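Local structure of octopine dehydrogenase (Pecten maximus, 3C7A) at residues V29-T33 with I78-A83; A83-T89 with S109-L115. The protein catalyses the NADH-dependent reductive condensation of L-arginine with pyruvate to D-octopine, and the reverse oxidation with NAD(+). All blocks are in the same frame, centred on the assembly; numbering follows the deposited sequence.

From the N terminus the chain reaches contact 1 on strand 27-32 and closes it 45 residues later, when helix 76-80 and the turn after it settle against that strand. Contact 2 opens at once: Ala83 belongs to both, ending the turn of contact 1 and leading into strand 85-88, which pairs with strand 111-114 across a much shorter excursion through helix 95-102. The two loops therefore run in series, neither crossing nor enclosing the other, and the centres of the two contacts are about 11 Å apart. Both reach the same sheet of the NADH-binding domain: contact 1 lays a helix end over one of its strands, and contact 2 joins two neighbouring strands edge to edge.

Contact 1 of 2, residues V29-T33 with I78-A83; sequences VRVLT and IAISGA
Residues 29-32 are extended beta strand (phi near -115°, psi near 130°), with Thr33 just beyond its end. Against them lies the last turn of helix 76-80, followed by a type II turn from Ile80 to Ala83, closed by Ala83 N to Ile80 O at 3.2 Å. Gly82, at phi/psi 87/5, takes a position where a CB would jam against the preceding carbonyl O. The backbones come nearest at Arg30 and Ala79, CA to CA 5.9 Å. Arg30 and Leu32 send their CA-to-CB bonds toward the helix, while Val31 between them points away. Arg30 (chi1 m, chi2 t, chi3 m, chi4 -78°) folds its guanidinium across the end of the helix toward Ser81-Ala83, and Arg30 NE donates to Ala79 O at 2.9 Å; Arg30 NH2 reaches the same Ala79 O at 3.3 Å in a weak bond. Arg30 NH2 also lies 3.8 Å from Ala83 CB. Further along the strand, Leu32 CB packs on Ala79 CB at 4.1 Å, an apolar touch beside the polar one. Strand 27-32 lies between strands 3-8 and 71-73 in the Rossmann-type sheet, and the helix end covers the face from which Arg30 and Leu32 point. Arg30 NH1 forms a salt bridge with Glu28, which balances the charge. Because the chain turns off after Ile80, Ala83 N lies 5.5 Å from Ala79 O, and Arg30 supplies the donors instead.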
loop_
_atom_site.group_PDB
_atom_site.type_symbol
_atom_site.label_atom_id
_atom_site.label_comp_id
_atom_site.label_asym_id
_atom_site.label_seq_id
_atom_site.Cartn_x
_atom_site.Cartn_y
_atom_site.Cartn_z
ATOM N N VAL A 29 -9.486 -19.008 -12.731
ATOM C CA VAL A 29 -9.183 -17.571 -12.614
ATOM C C VAL A 29 -10.048 -16.691 -13.530
ATOM O O VAL A 29 -10.196 -16.979 -14.721
ATOM C CB VAL A 29 -7.670 -17.279 -12.888
ATOM C CG1 VAL A 29 -7.370 -15.779 -12.840
ATOM C CG2 VAL A 29 -6.779 -18.027 -11.898
ATOM N N ARG A 30 -10.605 -15.619 -12.959
ATOM C CA ARG A 30 -11.337 -14.595 -13.714
ATOM C C ARG A 30 -10.706 -13.211 -13.516
ATOM O O ARG A 30 -10.327 -12.854 -12.400
ATOM C CB ARG A 30 -12.814 -14.560 -13.301
ATOM C CG ARG A 30 -13.548 -15.876 -13.516
ATOM C CD ARG A 30 -15.058 -15.719 -13.422
ATOM N NE ARG A 30 -15.542 -15.608 -12.043
ATOM C CZ ARG A 30 -15.693 -16.631 -11.203
ATOM N NH1 ARG A 30 -15.380 -17.867 -11.577
ATOM N NH2 ARG A 30 -16.151 -16.414 -9.978
ATOM N N VAL A 31 -10.596 -12.442 -14.600
ATOM C CA VAL A 31 -9.988 -11.103 -14.560
ATOM C C VAL A 31 -11.031 -10.003 -14.816
ATOM O O VAL A 31 -11.794 -10.075 -15.785
ATOM C CB VAL A 31 -8.807 -10.971 -15.575
ATOM C CG1 VAL A 31 -8.151 -9.592 -15.489
ATOM C CG2 VAL A 31 -7.767 -12.060 -15.346
ATOM N N LEU A 32 -11.050 -8.997 -13.939
ATOM C CA LEU A 32 -11.951 -7.842 -14.060
ATOM C C LEU A 32 -11.179 -6.515 -14.064
ATOM O O LEU A 32 -10.344 -6.275 -13.186
ATOM C CB LEU A 32 -12.988 -7.850 -12.921
ATOM C CG LEU A 32 -13.996 -6.695 -12.794
ATOM C CD1 LEU A 32 -15.111 -6.800 -13.831
ATOM C CD2 LEU A 32 -14.587 -6.631 -11.387
ATOM N N THR A 33 -11.464 -5.667 -15.057
ATOM C CA THR A 33 -10.908 -4.302 -15.135
ATOM C C THR A 33 -11.959 -3.280 -15.596
ATOM O O THR A 33 -12.728 -3.543 -16.525
ATOM C CB THR A 33 -9.625 -4.217 -16.025
ATOM O OG1 THR A 33 -9.283 -2.843 -16.259
ATOM C CG2 THR A 33 -9.818 -4.920 -17.370
ATOM N N ILE A 78 -20.520 -11.564 -14.046
ATOM C CA ILE A 78 -19.798 -12.765 -14.476
ATOM C C ILE A 78 -18.572 -13.043 -13.592
ATOM O O ILE A 78 -18.319 -14.190 -13.211
ATOM C CB ILE A 78 -19.384 -12.673 -15.975
ATOM C CG1 ILE A 78 -20.629 -12.574 -16.870
ATOM C CG2 ILE A 78 -18.512 -13.869 -16.388
ATOM C CD1 ILE A 78 -20.350 -12.125 -18.296
ATOM N N ALA A 79 -17.829 -11.987 -13.258
ATOM C CA ALA A 79 -16.544 -12.114 -12.559
ATOM C C ALA A 79 -16.635 -12.417 -11.056
ATOM O O ALA A 79 -15.825 -13.189 -10.532
ATOM C CB ALA A 79 -15.689 -10.869 -12.796
ATOM N N ILE A 80 -17.609 -11.812 -10.375
ATOM C CA ILE A 80 -17.707 -11.879 -8.908
ATOM C C ILE A 80 -18.584 -13.029 -8.378
ATOM O O ILE A 80 -18.310 -13.568 -7.300
ATOM C CB ILE A 80 -18.174 -10.512 -8.299
ATOM C CG1 ILE A 80 -17.193 -9.378 -8.651
ATOM C CG2 ILE A 80 -18.394 -10.605 -6.777
ATOM C CD1 ILE A 80 -15.828 -9.437 -7.948
ATOM N N SER A 81 -19.624 -13.398 -9.126
ATOM C CA SER A 81 -20.588 -14.417 -8.673
ATOM C C SER A 81 -19.963 -15.796 -8.440
ATOM O O SER A 81 -19.430 -16.412 -9.368
ATOM C CB SER A 81 -21.774 -14.526 -9.641
ATOM O OG SER A 81 -22.552 -13.342 -9.634
ATOM N N GLY A 82 -20.027 -16.260 -7.192
ATOM C CA GLY A 82 -19.516 -17.583 -6.811
ATOM C C GLY A 82 -18.044 -17.658 -6.425
ATOM O O GLY A 82 -17.523 -18.746 -6.169
ATOM N N ALA A 83 -17.375 -16.506 -6.372
ATOM C CA ALA A 83 -15.936 -16.449 -6.080
ATOM C C ALA A 83 -15.607 -16.688 -4.601
ATOM O O ALA A 83 -16.305 -16.194 -3.713
ATOM C CB ALA A 83 -15.352 -15.120 -6.549
#

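Contact 2 of 2, residues A83-T89 with S109-L115; sequences ADVVILT and SALIVGL
Two strands, 85-88 and 111-114, run parallel, their axes 4.9 Å apart at closest and 16° from alignment. Val85 pairs with Leu111, Val86 with Ile112, Ile87 with Val113 and Leu88 with Gly114, CA to CA 4.8-5.3 Å. Hydrogen bonds alternate along the ladder: Leu111 N to Asp84 O (3.3 Å, weak), Val86 N to Leu111 O (3.0 Å), Val113 N to Val86 O (2.9 Å), Leu88 N to Val113 O (3.0 Å) and Leu115 N to Leu88 O (3.1 Å). A weak one from Thr89 OG1 to Leu115 O (3.3 Å) closes the far end. At the start, one water joins Asp84 O (3.0 Å) to Ser109 O (2.7 Å) and another joins Asp84 OD1 to Ser109 OG (2.8 Å each). On one face, Val113 (chi1 t) fits between Val85 and Ile87: Val113 CG2 meets Val85 CG1 at 4.3 Å and Val113 CB meets Ile87 CG1 at 4.1 Å. Ile87 CG2 rests on Leu115 CB at 4.2 Å. On the other face Gly114 brings no side chain, and Leu88 (chi1 m, chi2 p) packs on Ile112, Leu88 CD1 to Ile112 CG2 4.5 Å. The Thr89 side chain is about 5 Å from the bound NAD. Strand 85-88, helix 95-102 and strand 111-114 form a right-handed beta-alpha-beta unit of the Rossmann fold; strand 3-8 flanks 85-88, strand 137-141 flanks 111-114, and Ile87 and Thr89 touch helix 12-21.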
loop_
_atom_site.group_PDB
_atom_site.type_symbol
_atom_site.label_atom_id
_atom_site.label_comp_id
_atom_site.label_asym_id
_atom_site.label_seq_id
_atom_site.Cartn_x
_atom_site.Cartn_y
_atom_site.Cartn_z
ATOM N N ALA A 83 -17.375 -16.506 -6.372
ATOM C CA ALA A 83 -15.936 -16.449 -6.080
ATOM C C ALA A 83 -15.607 -16.688 -4.601
ATOM O O ALA A 83 -16.305 -16.194 -3.713
ATOM C CB ALA A 83 -15.352 -15.120 -6.549
ATOM N N ASP A 84 -14.535 -17.443 -4.358
ATOM C CA ASP A 84 -14.061 -17.752 -3.002
ATOM C C ASP A 84 -13.049 -16.720 -2.473
ATOM O O ASP A 84 -12.963 -16.496 -1.261
ATOM C CB ASP A 84 -13.441 -19.159 -2.952
ATOM C CG ASP A 84 -14.435 -20.264 -3.303
ATOM O OD1 ASP A 84 -15.500 -20.355 -2.652
ATOM O OD2 ASP A 84 -14.139 -21.059 -4.223
ATOM N N VAL A 85 -12.278 -16.120 -3.383
ATOM C CA VAL A 85 -11.257 -15.114 -3.044
ATOM C C VAL A 85 -11.301 -13.942 -4.044
ATOM O O VAL A 85 -11.432 -14.163 -5.251
ATOM C CB VAL A 85 -9.812 -15.718 -3.037
ATOM C CG1 VAL A 85 -8.810 -14.744 -2.424
ATOM C CG2 VAL A 85 -9.756 -17.052 -2.295
ATOM N N VAL A 86 -11.194 -12.710 -3.535
ATOM C CA VAL A 86 -11.147 -11.491 -4.368
ATOM C C VAL A 86 -9.929 -10.624 -3.996
ATOM O O VAL A 86 -9.815 -10.166 -2.854
ATOM C CB VAL A 86 -12.456 -10.647 -4.249
ATOM C CG1 VAL A 86 -12.423 -9.449 -5.200
ATOM C CG2 VAL A 86 -13.696 -11.500 -4.525
ATOM N N ILE A 87 -9.034 -10.398 -4.962
ATOM C CA ILE A 87 -7.747 -9.719 -4.715
ATOM C C ILE A 87 -7.565 -8.435 -5.547
ATOM O O ILE A 87 -7.649 -8.469 -6.775
ATOM C CB ILE A 87 -6.534 -10.672 -4.966
ATOM C CG1 ILE A 87 -6.687 -11.982 -4.177
ATOM C CG2 ILE A 87 -5.208 -9.978 -4.618
ATOM C CD1 ILE A 87 -5.791 -13.121 -4.660
ATOM N N LEU A 88 -7.292 -7.322 -4.863
ATOM C CA LEU A 88 -7.103 -6.011 -5.508
ATOM C C LEU A 88 -5.623 -5.609 -5.608
ATOM O O LEU A 88 -4.947 -5.446 -4.586
ATOM C CB LEU A 88 -7.886 -4.918 -4.757
ATOM C CG LEU A 88 -9.419 -4.842 -4.816
ATOM C CD1 LEU A 88 -10.090 -5.950 -4.007
ATOM C CD2 LEU A 88 -9.889 -3.481 -4.324
ATOM N N THR A 89 -5.134 -5.442 -6.839
ATOM C CA THR A 89 -3.732 -5.061 -7.089
ATOM C C THR A 89 -3.593 -3.877 -8.075
ATOM O O THR A 89 -3.324 -4.062 -9.268
ATOM C CB THR A 89 -2.849 -6.296 -7.489
ATOM O OG1 THR A 89 -1.505 -5.878 -7.769
ATOM C CG2 THR A 89 -3.422 -7.044 -8.702
ATOM N N SER A 109 -19.343 -15.931 2.492
ATOM C CA SER A 109 -18.111 -16.639 2.868
ATOM C C SER A 109 -16.843 -16.206 2.107
ATOM O O SER A 109 -15.845 -16.933 2.097
ATOM C CB SER A 109 -18.313 -18.158 2.750
ATOM O OG SER A 109 -18.394 -18.570 1.393
ATOM N N ALA A 110 -16.873 -15.022 1.497
ATOM C CA ALA A 110 -15.746 -14.533 0.690
ATOM C C ALA A 110 -14.590 -13.948 1.515
ATOM O O ALA A 110 -14.803 -13.405 2.603
ATOM C CB ALA A 110 -16.236 -13.516 -0.337
ATOM N N LEU A 111 -13.375 -14.069 0.978
ATOM C CA LEU A 111 -12.168 -13.465 1.557
ATOM C C LEU A 111 -11.641 -12.341 0.652
ATOM O O LEU A 111 -11.264 -12.588 -0.496
ATOM C CB LEU A 111 -11.086 -14.536 1.778
ATOM C CG LEU A 111 -9.675 -14.135 2.242
ATOM C CD1 LEU A 111 -9.655 -13.684 3.704
ATOM C CD2 LEU A 111 -8.693 -15.279 2.028
ATOM N N ILE A 112 -11.617 -11.118 1.183
ATOM C CA ILE A 112 -11.209 -9.920 0.427
ATOM C C ILE A 112 -9.786 -9.472 0.813
ATOM O O ILE A 112 -9.506 -9.243 1.993
ATOM C CB ILE A 112 -12.230 -8.758 0.619
ATOM C CG1 ILE A 112 -13.654 -9.239 0.290
ATOM C CG2 ILE A 112 -11.845 -7.536 -0.229
ATOM C CD1 ILE A 112 -14.768 -8.281 0.696
ATOM N N VAL A 113 -8.909 -9.344 -0.189
ATOM C CA VAL A 113 -7.464 -9.116 0.022
ATOM C C VAL A 113 -6.927 -7.846 -0.672
ATOM O O VAL A 113 -7.243 -7.586 -1.837
ATOM C CB VAL A 113 -6.618 -10.341 -0.469
ATOM C CG1 VAL A 113 -5.149 -10.204 -0.061
ATOM C CG2 VAL A 113 -7.189 -11.661 0.053
ATOM N N GLY A 114 -6.106 -7.075 0.045
ATOM C CA GLY A 114 -5.415 -5.907 -0.525
ATOM C C GLY A 114 -3.921 -6.138 -0.716
ATOM O O GLY A 114 -3.193 -6.358 0.257
ATOM N N LEU A 115 -3.462 -6.076 -1.968
ATOM C CA LEU A 115 -2.075 -6.418 -2.316
ATOM C C LEU A 115 -1.400 -5.380 -3.241
ATOM O O LEU A 115 -1.337 -5.582 -4.458
ATOM C CB LEU A 115 -2.028 -7.825 -2.947
ATOM C CG LEU A 115 -0.692 -8.549 -3.194
ATOM C CD1 LEU A 115 -0.160 -9.208 -1.924
ATOM C CD2 LEU A 115 -0.830 -9.578 -4.309
HETATM O O HOH W 1 -13.714 -18.292 1.059
HETATM O O HOH W 2 -16.254 -19.806 -0.017
#